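Local coordinates for protein acetyltransferase (Bacillus cereus, PDB 1Y9W) that probably acts as an acyltransferase of the GNAT family, transferring acyl groups other than aminoacyl groups, at residues A[42-47]-A[82-87]; A[63-68]-A[101-106]; A[118-123]-A[134-139]. All blocks are in the same frame, centred on the assembly; numbering follows the deposited sequence.

Contact 1. Residues A[42-47]-A[82-87]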
loop_
_atom_site.group_PDB
_atom_site.type_symbol
_atom_site.label_atom_id
_atom_site.label_comp_id
_atom_site.label_asym_id
_atom_site.label_seq_id
_atom_site.Cartn_x
_atom_site.Cartn_y
_atom_site.Cartn_z
ATOM N N LEU A 42 -1.944 7.649 16.775
ATOM C CA LEU A 42 -2.433 8.561 17.791
ATOM C C LEU A 42 -3.912 8.303 17.985
ATOM O O LEU A 42 -4.626 7.997 17.029
ATOM C CB LEU A 42 -2.230 10.014 17.352
ATOM C CG LEU A 42 -0.787 10.507 17.240
ATOM C CD1 LEU A 42 -0.791 11.985 16.906
ATOM C CD2 LEU A 42 -0.056 10.274 18.552
ATOM N N VAL A 43 -4.373 8.414 19.223
ATOM C CA VAL A 43 -5.783 8.220 19.506
ATOM C C VAL A 43 -6.306 9.312 20.417
ATOM O O VAL A 43 -5.583 9.831 21.268
ATOM C CB VAL A 43 -6.075 6.847 20.189
ATOM C CG1 VAL A 43 -5.846 5.717 19.205
ATOM C CG2 VAL A 43 -5.200 6.671 21.423
ATOM N N VAL A 44 -7.559 9.681 20.204
ATOM C CA VAL A 44 -8.221 10.656 21.049
ATOM C C VAL A 44 -9.143 9.756 21.849
ATOM O O VAL A 44 -9.944 9.033 21.264
ATOM C CB VAL A 44 -9.075 11.632 20.239
ATOM C CG1 VAL A 44 -9.985 12.410 21.170
ATOM C CG2 VAL A 44 -8.175 12.578 19.455
ATOM N N LYS A 45 -9.029 9.773 23.172
ATOM C CA LYS A 45 -9.879 8.914 23.988
ATOM C C LYS A 45 -10.073 9.457 25.392
ATOM O O LYS A 45 -9.486 10.479 25.757
ATOM C CB LYS A 45 -9.269 7.521 24.069
ATOM C CG LYS A 45 -7.932 7.478 24.771
ATOM C CD LYS A 45 -7.467 6.043 24.925
ATOM C CE LYS A 45 -6.098 5.966 25.560
ATOM N NZ LYS A 45 -5.606 4.563 25.684
ATOM N N ASN A 46 -10.911 8.778 26.174
ATOM C CA ASN A 46 -11.152 9.184 27.551
ATOM C C ASN A 46 -10.526 8.148 28.475
ATOM O O ASN A 46 -10.032 7.113 28.016
ATOM C CB ASN A 46 -12.651 9.321 27.836
ATOM C CG ASN A 46 -13.418 8.035 27.596
ATOM O OD1 ASN A 46 -12.829 6.962 27.501
ATOM N ND2 ASN A 46 -14.742 8.139 27.512
ATOM N N GLU A 47 -10.549 8.421 29.774
ATOM C CA GLU A 47 -9.949 7.519 30.755
ATOM C C GLU A 47 -10.478 6.084 30.704
ATOM O O GLU A 47 -9.720 5.134 30.923
ATOM C CB GLU A 47 -10.134 8.082 32.167
ATOM C CG GLU A 47 -9.235 7.435 33.214
ATOM C CD GLU A 47 -7.762 7.574 32.867
ATOM O OE1 GLU A 47 -7.332 8.715 32.566
ATOM O OE2 GLU A 47 -7.036 6.552 32.895
ATOM N N SER A 82 -8.804 16.766 11.973
ATOM C CA SER A 82 -7.828 17.759 11.570
ATOM C C SER A 82 -6.704 17.778 12.612
ATOM O O SER A 82 -5.515 17.882 12.291
ATOM C CB SER A 82 -8.520 19.118 11.491
ATOM O OG SER A 82 -7.667 20.093 10.928
ATOM N N GLN A 83 -7.107 17.648 13.870
ATOM C CA GLN A 83 -6.206 17.642 15.015
ATOM C C GLN A 83 -5.216 16.469 14.943
ATOM O O GLN A 83 -4.011 16.625 15.192
ATOM C CB GLN A 83 -7.051 17.525 16.279
ATOM C CG GLN A 83 -6.573 18.309 17.475
ATOM C CD GLN A 83 -7.468 18.081 18.688
ATOM O OE1 GLN A 83 -8.694 18.230 18.612
ATOM N NE2 GLN A 83 -6.860 17.715 19.811
ATOM N N LEU A 84 -5.738 15.289 14.621
ATOM C CA LEU A 84 -4.925 14.085 14.518
ATOM C C LEU A 84 -3.953 14.159 13.349
ATOM O O LEU A 84 -2.797 13.742 13.450
ATOM C CB LEU A 84 -5.834 12.864 14.360
ATOM C CG LEU A 84 -6.593 12.505 15.633
ATOM C CD1 LEU A 84 -7.811 11.639 15.313
ATOM C CD2 LEU A 84 -5.636 11.805 16.571
ATOM N N LEU A 85 -4.431 14.688 12.233
ATOM C CA LEU A 85 -3.600 14.804 11.047
ATOM C C LEU A 85 -2.456 15.762 11.333
ATOM O O LEU A 85 -1.298 15.442 11.099
ATOM C CB LEU A 85 -4.435 15.322 9.877
ATOM C CG LEU A 85 -3.759 15.360 8.511
ATOM C CD1 LEU A 85 -3.314 13.958 8.125
ATOM C CD2 LEU A 85 -4.736 15.909 7.489
ATOM N N HIS A 86 -2.785 16.939 11.847
ATOM C CA HIS A 86 -1.764 17.926 12.160
ATOM C C HIS A 86 -0.743 17.345 13.134
ATOM O O HIS A 86 0.468 17.513 12.973
ATOM C CB HIS A 86 -2.404 19.167 12.776
ATOM C CG HIS A 86 -1.407 20.166 13.282
ATOM N ND1 HIS A 86 -0.600 20.905 12.441
ATOM C CD2 HIS A 86 -1.049 20.507 14.544
ATOM C CE1 HIS A 86 0.213 21.656 13.164
ATOM N NE2 HIS A 86 -0.039 21.432 14.444
ATOM N N GLU A 87 -1.247 16.643 14.139
ATOM C CA GLU A 87 -0.405 16.044 15.156
ATOM C C GLU A 87 0.519 14.954 14.637
ATOM O O GLU A 87 1.683 14.873 15.037
ATOM C CB GLU A 87 -1.268 15.458 16.268
ATOM C CG GLU A 87 -0.491 15.197 17.539
ATOM C CD GLU A 87 -0.784 16.231 18.616
ATOM O OE1 GLU A 87 -0.813 17.444 18.293
ATOM O OE2 GLU A 87 -0.981 15.827 19.788
#
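Leu42 touches two residues a helical turn apart, Leu84 through CB and Glu87 through CD1. Its CB lies 3.9 Å from Leu84 CD2. Farther out, Leu42 CD1 lies 3.6 Å from Glu87 CB and 3.3 Å from Glu87 CG, the latter short enough that it may reflect the model; the two side chains cross at about a right angle. The leucine therefore meets the methylene part of the glutamate. Glu87 offers that part because its CG stands anti to the backbone N (chi1 -163°). Val43 directs its CB away from the helix, and in the assembly it packs on Glu13 of the second subunit. This division of labour illustrates how a strand of an alpha/beta acetyltransferase serves two partners: strand 38-45 is outermost within its own chain, yet residues 42 to 45 pair in an antiparallel ladder with a strand of the second subunit, while Leu42 and Val44 face helix 80-94. In the GNAT fold the helix at this place follows the loop that typically holds the pyrophosphate of acetyl-CoA, a role that is plausible here too. The short axes run roughly antiparallel, at 148°, and approach to 9.3 Å, a spacing bridged by side chains alone, since no hydrogen bond joins the two segments. Val44 again points its CB toward the helix and completes the apolar group. Its CG2, anti to the carbonyl carbon, lies 3.9 Å from Leu84 CD2, and the two side chains cross obliquely. One methyl, Leu84 CD2, is consequently shared between Leu42 and Val44; although the Leu84 CB does not point straight at the strand, this methyl reaches it. Val55, on strand 51-60, touches both Leu42 and Leu84 and packs beside this group.

Contact 2. Residues A[63-68]-A[101-106]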
loop_
_atom_site.group_PDB
_atom_site.type_symbol
_atom_site.label_atom_id
_atom_site.label_comp_id
_atom_site.label_asym_id
_atom_site.label_seq_id
_atom_site.Cartn_x
_atom_site.Cartn_y
_atom_site.Cartn_z
ATOM N N HIS A 63 9.745 8.886 5.247
ATOM C CA HIS A 63 8.458 9.414 4.830
ATOM C C HIS A 63 7.393 8.752 5.686
ATOM O O HIS A 63 7.604 7.664 6.232
ATOM C CB HIS A 63 8.187 9.116 3.348
ATOM C CG HIS A 63 7.430 7.845 3.111
ATOM N ND1 HIS A 63 6.174 7.824 2.546
ATOM C CD2 HIS A 63 7.751 6.555 3.360
ATOM C CE1 HIS A 63 5.753 6.574 2.456
ATOM N NE2 HIS A 63 6.692 5.785 2.943
ATOM N N LEU A 64 6.257 9.423 5.807
ATOM C CA LEU A 64 5.135 8.895 6.562
ATOM C C LEU A 64 3.982 8.541 5.625
ATOM O O LEU A 64 3.552 9.363 4.812
ATOM C CB LEU A 64 4.632 9.923 7.577
ATOM C CG LEU A 64 3.268 9.560 8.178
ATOM C CD1 LEU A 64 3.388 8.288 9.002
ATOM C CD2 LEU A 64 2.743 10.707 9.029
ATOM N N HIS A 65 3.495 7.310 5.709
ATOM C CA HIS A 65 2.354 6.939 4.896
ATOM C C HIS A 65 1.225 6.767 5.884
ATOM O O HIS A 65 1.335 5.966 6.813
ATOM C CB HIS A 65 2.573 5.628 4.137
ATOM C CG HIS A 65 1.372 5.198 3.349
ATOM N ND1 HIS A 65 0.319 4.507 3.913
ATOM C CD2 HIS A 65 1.014 5.442 2.066
ATOM C CE1 HIS A 65 -0.636 4.347 3.013
ATOM N NE2 HIS A 65 -0.240 4.906 1.882
ATOM N N ILE A 66 0.160 7.539 5.712
ATOM C CA ILE A 66 -0.979 7.433 6.610
ATOM C C ILE A 66 -1.871 6.298 6.127
ATOM O O ILE A 66 -2.433 6.356 5.038
ATOM C CB ILE A 66 -1.774 8.747 6.665
ATOM C CG1 ILE A 66 -0.876 9.861 7.211
ATOM C CG2 ILE A 66 -2.999 8.575 7.565
ATOM C CD1 ILE A 66 -1.545 11.205 7.276
ATOM N N ASP A 67 -1.986 5.266 6.958
ATOM C CA ASP A 67 -2.765 4.072 6.640
ATOM C C ASP A 67 -4.245 4.201 6.917
ATOM O O ASP A 67 -5.076 3.836 6.090
ATOM C CB ASP A 67 -2.214 2.887 7.424
ATOM C CG ASP A 67 -0.736 2.665 7.178
ATOM O OD1 ASP A 67 -0.329 2.639 5.999
ATOM O OD2 ASP A 67 0.021 2.514 8.158
ATOM N N PHE A 68 -4.577 4.704 8.098
ATOM C CA PHE A 68 -5.974 4.869 8.468
ATOM C C PHE A 68 -6.204 6.082 9.358
ATOM O O PHE A 68 -5.404 6.395 10.244
ATOM C CB PHE A 68 -6.467 3.621 9.199
ATOM C CG PHE A 68 -6.378 2.374 8.384
ATOM C CD1 PHE A 68 -7.383 2.044 7.489
ATOM C CD2 PHE A 68 -5.271 1.544 8.492
ATOM C CE1 PHE A 68 -7.293 0.906 6.712
ATOM C CE2 PHE A 68 -5.167 0.402 7.719
ATOM C CZ PHE A 68 -6.185 0.082 6.823
ATOM N N LEU A 101 2.597 10.428 2.440
ATOM C CA LEU A 101 1.794 9.852 1.366
ATOM C C LEU A 101 0.561 9.198 1.961
ATOM O O LEU A 101 0.608 8.656 3.064
ATOM C CB LEU A 101 2.580 8.788 0.600
ATOM C CG LEU A 101 3.821 9.217 -0.175
ATOM C CD1 LEU A 101 4.566 7.985 -0.650
ATOM C CD2 LEU A 101 3.413 10.089 -1.351
ATOM N N LEU A 102 -0.539 9.253 1.222
ATOM C CA LEU A 102 -1.794 8.644 1.643
ATOM C C LEU A 102 -2.731 8.597 0.436
ATOM O O LEU A 102 -2.547 9.327 -0.539
ATOM C CB LEU A 102 -2.434 9.462 2.771
ATOM C CG LEU A 102 -2.924 10.877 2.443
ATOM C CD1 LEU A 102 -4.287 10.817 1.777
ATOM C CD2 LEU A 102 -3.037 11.690 3.715
ATOM N N ASP A 103 -3.715 7.713 0.478
ATOM C CA ASP A 103 -4.680 7.648 -0.605
ATOM C C ASP A 103 -6.038 7.651 0.058
ATOM O O ASP A 103 -6.160 7.325 1.240
ATOM C CB ASP A 103 -4.505 6.397 -1.470
ATOM C CG ASP A 103 -4.743 5.112 -0.711
ATOM O OD1 ASP A 103 -3.747 4.482 -0.291
ATOM O OD2 ASP A 103 -5.925 4.733 -0.540
ATOM N N SER A 104 -7.054 8.042 -0.700
ATOM C CA SER A 104 -8.401 8.113 -0.172
ATOM C C SER A 104 -9.394 7.851 -1.299
ATOM O O SER A 104 -9.310 8.464 -2.361
ATOM C CB SER A 104 -8.632 9.507 0.423
ATOM O OG SER A 104 -9.869 9.594 1.102
ATOM N N PHE A 105 -10.316 6.925 -1.070
ATOM C CA PHE A 105 -11.338 6.611 -2.052
ATOM C C PHE A 105 -12.353 7.747 -2.039
ATOM O O PHE A 105 -12.428 8.512 -1.075
ATOM C CB PHE A 105 -12.018 5.290 -1.700
ATOM C CG PHE A 105 -11.208 4.083 -2.064
ATOM C CD1 PHE A 105 -11.194 3.611 -3.370
ATOM C CD2 PHE A 105 -10.441 3.427 -1.111
ATOM C CE1 PHE A 105 -10.426 2.496 -3.725
ATOM C CE2 PHE A 105 -9.672 2.316 -1.457
ATOM C CZ PHE A 105 -9.666 1.849 -2.769
ATOM N N SER A 106 -13.118 7.863 -3.117
ATOM C CA SER A 106 -14.132 8.898 -3.238
ATOM C C SER A 106 -15.127 8.854 -2.076
ATOM O O SER A 106 -15.671 9.886 -1.674
ATOM C CB SER A 106 -14.871 8.744 -4.573
ATOM O OG SER A 106 -15.228 7.389 -4.806
HETATM O O HOH W 1 -1.257 5.373 -0.609
HETATM O O HOH W 2 -3.972 6.096 3.067
#
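Leu101 is held to the neighbouring strand by two backbone hydrogen bonds: its N donates to Leu64 O at 2.8 Å, and its O accepts from Ile66 N at 2.9 Å. Both are nearly in line with the accepting carbonyl, and they set His65 opposite Leu101 in a parallel bridge. A third, weaker approach, His65 CA to Leu101 O at 3.1 Å, is a CA-H...O contact, so the same oxygen receives an amide and a C-H from consecutive residues.

The imidazole of His65 continues the polar theme. Its CG stands anti to the backbone N (chi1 177°), and chi2 near -83° turns one face of the ring to Leu101 O, with CD2 of His65 3.4 Å from that oxygen. His65 ND1 donates to Asp67 OD1 at 2.9 Å, meeting the carboxylate from above its plane, while NE2 is joined through a water in the ring plane to Asp103 OD1. Both ring nitrogens have a partner, which should restrict rotation of the ring. Asp103 is itself tied through OD2 to Gln133. A second water lies between Ile66 O and Asp103 N, beyond the last direct strand-to-strand bond, though its contact to Ile66 O is doubtfully short.

Farther out, Ile66 and Leu102 lie side by side pointing the same way, Ile66 CD1 3.9 Å from Leu102 CD2. This apolar layer is shared with Leu85 of helix 80-94 and with Tyr118. On the side of the sheet where His65 and Leu101 project, the Leu101 and His63 side chains cross at about a right angle.

Direct pairing gives way to water where Asp67 and Phe68 form a classic beta bulge against Thr56. A bulged strand parting from its parallel neighbour, joined to it by a beta-alpha-beta crossover through helix 80-94, is the hallmark of the GNAT fold, whose relatives bind acetyl-CoA in that opening.

Contact 3. Residues A[118-123]-A[134-139]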
loop_
_atom_site.group_PDB
_atom_site.type_symbol
_atom_site.label_atom_id
_atom_site.label_comp_id
_atom_site.label_asym_id
_atom_site.label_seq_id
_atom_site.Cartn_x
_atom_site.Cartn_y
_atom_site.Cartn_z
ATOM N N TYR A 118 -2.802 18.696 0.955
ATOM C CA TYR A 118 -2.340 17.524 0.228
ATOM C C TYR A 118 -2.649 17.707 -1.248
ATOM O O TYR A 118 -3.716 18.192 -1.618
ATOM C CB TYR A 118 -3.012 16.266 0.774
ATOM C CG TYR A 118 -2.387 15.786 2.067
ATOM C CD1 TYR A 118 -1.296 14.911 2.059
ATOM C CD2 TYR A 118 -2.848 16.246 3.298
ATOM C CE1 TYR A 118 -0.684 14.508 3.248
ATOM C CE2 TYR A 118 -2.237 15.850 4.493
ATOM C CZ TYR A 118 -1.159 14.984 4.458
ATOM O OH TYR A 118 -0.560 14.602 5.635
ATOM N N ARG A 119 -1.690 17.339 -2.088
ATOM C CA ARG A 119 -1.849 17.467 -3.526
ATOM C C ARG A 119 -2.130 16.091 -4.114
ATOM O O ARG A 119 -1.397 15.139 -3.856
ATOM C CB ARG A 119 -0.572 18.057 -4.146
ATOM C CG ARG A 119 -0.627 18.224 -5.657
ATOM C CD ARG A 119 0.697 18.718 -6.213
ATOM N NE ARG A 119 1.747 17.708 -6.137
ATOM C CZ ARG A 119 1.946 16.767 -7.056
ATOM N NH1 ARG A 119 1.170 16.713 -8.127
ATOM N NH2 ARG A 119 2.913 15.872 -6.898
ATOM N N GLU A 120 -3.199 15.983 -4.893
ATOM C CA GLU A 120 -3.545 14.714 -5.516
ATOM C C GLU A 120 -2.565 14.512 -6.669
ATOM O O GLU A 120 -2.541 15.305 -7.609
ATOM C CB GLU A 120 -4.982 14.769 -6.036
ATOM C CG GLU A 120 -5.446 13.510 -6.743
ATOM C CD GLU A 120 -6.819 13.676 -7.367
ATOM O OE1 GLU A 120 -7.802 13.792 -6.608
ATOM O OE2 GLU A 120 -6.910 13.708 -8.613
ATOM N N TYR A 121 -1.751 13.467 -6.605
ATOM C CA TYR A 121 -0.783 13.234 -7.666
ATOM C C TYR A 121 -1.207 12.149 -8.643
ATOM O O TYR A 121 -0.584 11.959 -9.686
ATOM C CB TYR A 121 0.589 12.905 -7.058
ATOM C CG TYR A 121 0.691 11.569 -6.347
ATOM C CD1 TYR A 121 0.947 10.400 -7.056
ATOM C CD2 TYR A 121 0.548 11.479 -4.960
ATOM C CE1 TYR A 121 1.068 9.172 -6.403
ATOM C CE2 TYR A 121 0.663 10.255 -4.299
ATOM C CZ TYR A 121 0.927 9.106 -5.030
ATOM O OH TYR A 121 1.072 7.893 -4.393
ATOM N N GLY A 122 -2.272 11.437 -8.303
ATOM C CA GLY A 122 -2.748 10.378 -9.172
ATOM C C GLY A 122 -4.161 9.973 -8.821
ATOM O O GLY A 122 -4.633 10.240 -7.724
ATOM N N VAL A 123 -4.844 9.330 -9.756
ATOM C CA VAL A 123 -6.204 8.891 -9.518
ATOM C C VAL A 123 -6.506 7.645 -10.331
ATOM O O VAL A 123 -6.143 7.559 -11.505
ATOM C CB VAL A 123 -7.233 9.995 -9.891
ATOM C CG1 VAL A 123 -7.027 10.440 -11.331
ATOM C CG2 VAL A 123 -8.650 9.477 -9.696
ATOM N N HIS A 134 -8.110 8.284 -4.865
ATOM C CA HIS A 134 -7.227 9.427 -5.039
ATOM C C HIS A 134 -5.964 9.360 -4.193
ATOM O O HIS A 134 -6.021 9.161 -2.983
ATOM C CB HIS A 134 -8.008 10.695 -4.748
ATOM C CG HIS A 134 -9.284 10.776 -5.521
ATOM N ND1 HIS A 134 -10.429 10.111 -5.134
ATOM C CD2 HIS A 134 -9.571 11.359 -6.709
ATOM C CE1 HIS A 134 -11.363 10.281 -6.052
ATOM N NE2 HIS A 134 -10.869 11.033 -7.018
ATOM N N PHE A 135 -4.826 9.524 -4.857
ATOM C CA PHE A 135 -3.521 9.463 -4.216
ATOM C C PHE A 135 -2.962 10.849 -3.937
ATOM O O PHE A 135 -2.782 11.664 -4.848
ATOM C CB PHE A 135 -2.584 8.644 -5.098
ATOM C CG PHE A 135 -3.010 7.209 -5.228
ATOM C CD1 PHE A 135 -2.332 6.200 -4.544
ATOM C CD2 PHE A 135 -4.142 6.873 -5.973
ATOM C CE1 PHE A 135 -2.782 4.867 -4.598
ATOM C CE2 PHE A 135 -4.603 5.549 -6.033
ATOM C CZ PHE A 135 -3.925 4.545 -5.345
ATOM N N PHE A 136 -2.695 11.100 -2.657
ATOM C CA PHE A 136 -2.195 12.392 -2.202
ATOM C C PHE A 136 -0.768 12.389 -1.666
ATOM O O PHE A 136 -0.224 11.359 -1.280
ATOM C CB PHE A 136 -3.106 12.962 -1.104
ATOM C CG PHE A 136 -4.493 13.319 -1.571
ATOM C CD1 PHE A 136 -5.520 12.375 -1.544
ATOM C CD2 PHE A 136 -4.774 14.608 -2.024
ATOM C CE1 PHE A 136 -6.817 12.709 -1.964
ATOM C CE2 PHE A 136 -6.061 14.956 -2.445
ATOM C CZ PHE A 136 -7.087 14.007 -2.415
ATOM N N GLU A 137 -0.176 13.578 -1.651
ATOM C CA GLU A 137 1.165 13.776 -1.139
ATOM C C GLU A 137 1.258 15.185 -0.575
ATOM O O GLU A 137 0.527 16.091 -0.974
ATOM C CB GLU A 137 2.227 13.610 -2.234
ATOM C CG GLU A 137 2.276 14.748 -3.242
ATOM C CD GLU A 137 3.685 15.025 -3.737
ATOM O OE1 GLU A 137 4.428 14.055 -3.983
ATOM O OE2 GLU A 137 4.048 16.212 -3.889
ATOM N N LYS A 138 2.164 15.338 0.379
ATOM C CA LYS A 138 2.439 16.610 1.012
ATOM C C LYS A 138 3.918 16.558 1.355
ATOM O O LYS A 138 4.384 15.626 2.019
ATOM C CB LYS A 138 1.618 16.801 2.286
ATOM C CG LYS A 138 2.072 18.014 3.077
ATOM C CD LYS A 138 1.308 18.203 4.365
ATOM C CE LYS A 138 -0.033 18.866 4.130
ATOM N NZ LYS A 138 -0.680 19.202 5.438
ATOM N N ARG A 139 4.654 17.545 0.863
ATOM C CA ARG A 139 6.083 17.631 1.099
ATOM C C ARG A 139 6.290 18.380 2.401
ATOM O O ARG A 139 5.636 19.396 2.641
ATOM C CB ARG A 139 6.741 18.370 -0.064
ATOM C CG ARG A 139 6.553 17.663 -1.391
ATOM C CD ARG A 139 7.436 16.442 -1.460
ATOM N NE ARG A 139 7.176 15.631 -2.642
ATOM C CZ ARG A 139 8.002 14.690 -3.090
ATOM N NH1 ARG A 139 9.142 14.451 -2.454
ATOM N NH2 ARG A 139 7.686 13.980 -4.165
HETATM O O HOH W 3 2.939 18.301 -3.318
#
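Arg119 and Glu137 form a hydrogen-bonded antiparallel pair, with Arg119 N to Glu137 O at 2.8 Å and Glu137 N to Arg119 O at 3.0 Å. Farther along, Phe135 O accepts Tyr121 N at 2.7 Å and, weakly, Gly122 N, while Phe135 N returns a bond to Gly122 O. Tyr121 and Gly122 thus share one partner, a classic beta bulge that shifts the register by one residue.

Charge follows the same pair. The two side chains lie alongside each other, and Arg119 NH2 reaches Glu137 OE2 at 3.2 Å, a weak hydrogen bond within a salt bridge; the guanidinium takes the oxygen at its edge, the two planes being 76° apart. Arg139 adds weak bonds to both carboxylate oxygens.

Two of the aromatic contacts are CH-pi. Phe135 CB sits over one face of Tyr121, 3.8 Å from the ring centroid. Tyr121 CG occupies the crowded position between backbone N and carbonyl carbon (chi1 69°), and the ring beyond it leans across the partner strand. On the face of Phe136, Lys138 passes over the Tyr118 ring, its CE 4.0 Å from that centroid, before NZ finds His116 O and Glu89. There too Phe136 packs on Tyr118 CB, and Val123 CG2 lies 3.6 Å from His134 CD2.

Tyr121 and Phe135 also meet Phe135 and Tyr121 of the second subunit. The chemistry implies a hairpin fastened by backbone bonds, in which one carboxylate set between two arginines would probably stay ionised and offset part of their charge.

How the contacts relate
All three contacts belong to one mixed sheet whose strand order within the chain is 38-45, 51-60, 63-71, 99-105, 133-139, 119-124. Contact 1 lies at one end of it and contact 3 at the other, their centres about 23 Å apart; contact 2 is central, about 17 Å from the first and 9 Å from the third. Along the chain the segments of contacts 1 and 2 alternate, helix 80-94 falling between the strands of contact 2, whereas the hairpin of contact 3 comes afterwards. Leu85 touches both Ile66 and Tyr118, and strands 99-105 and 133-139 are direct neighbours. Each contact also reaches the second subunit, so all three adjoin the dimer interface.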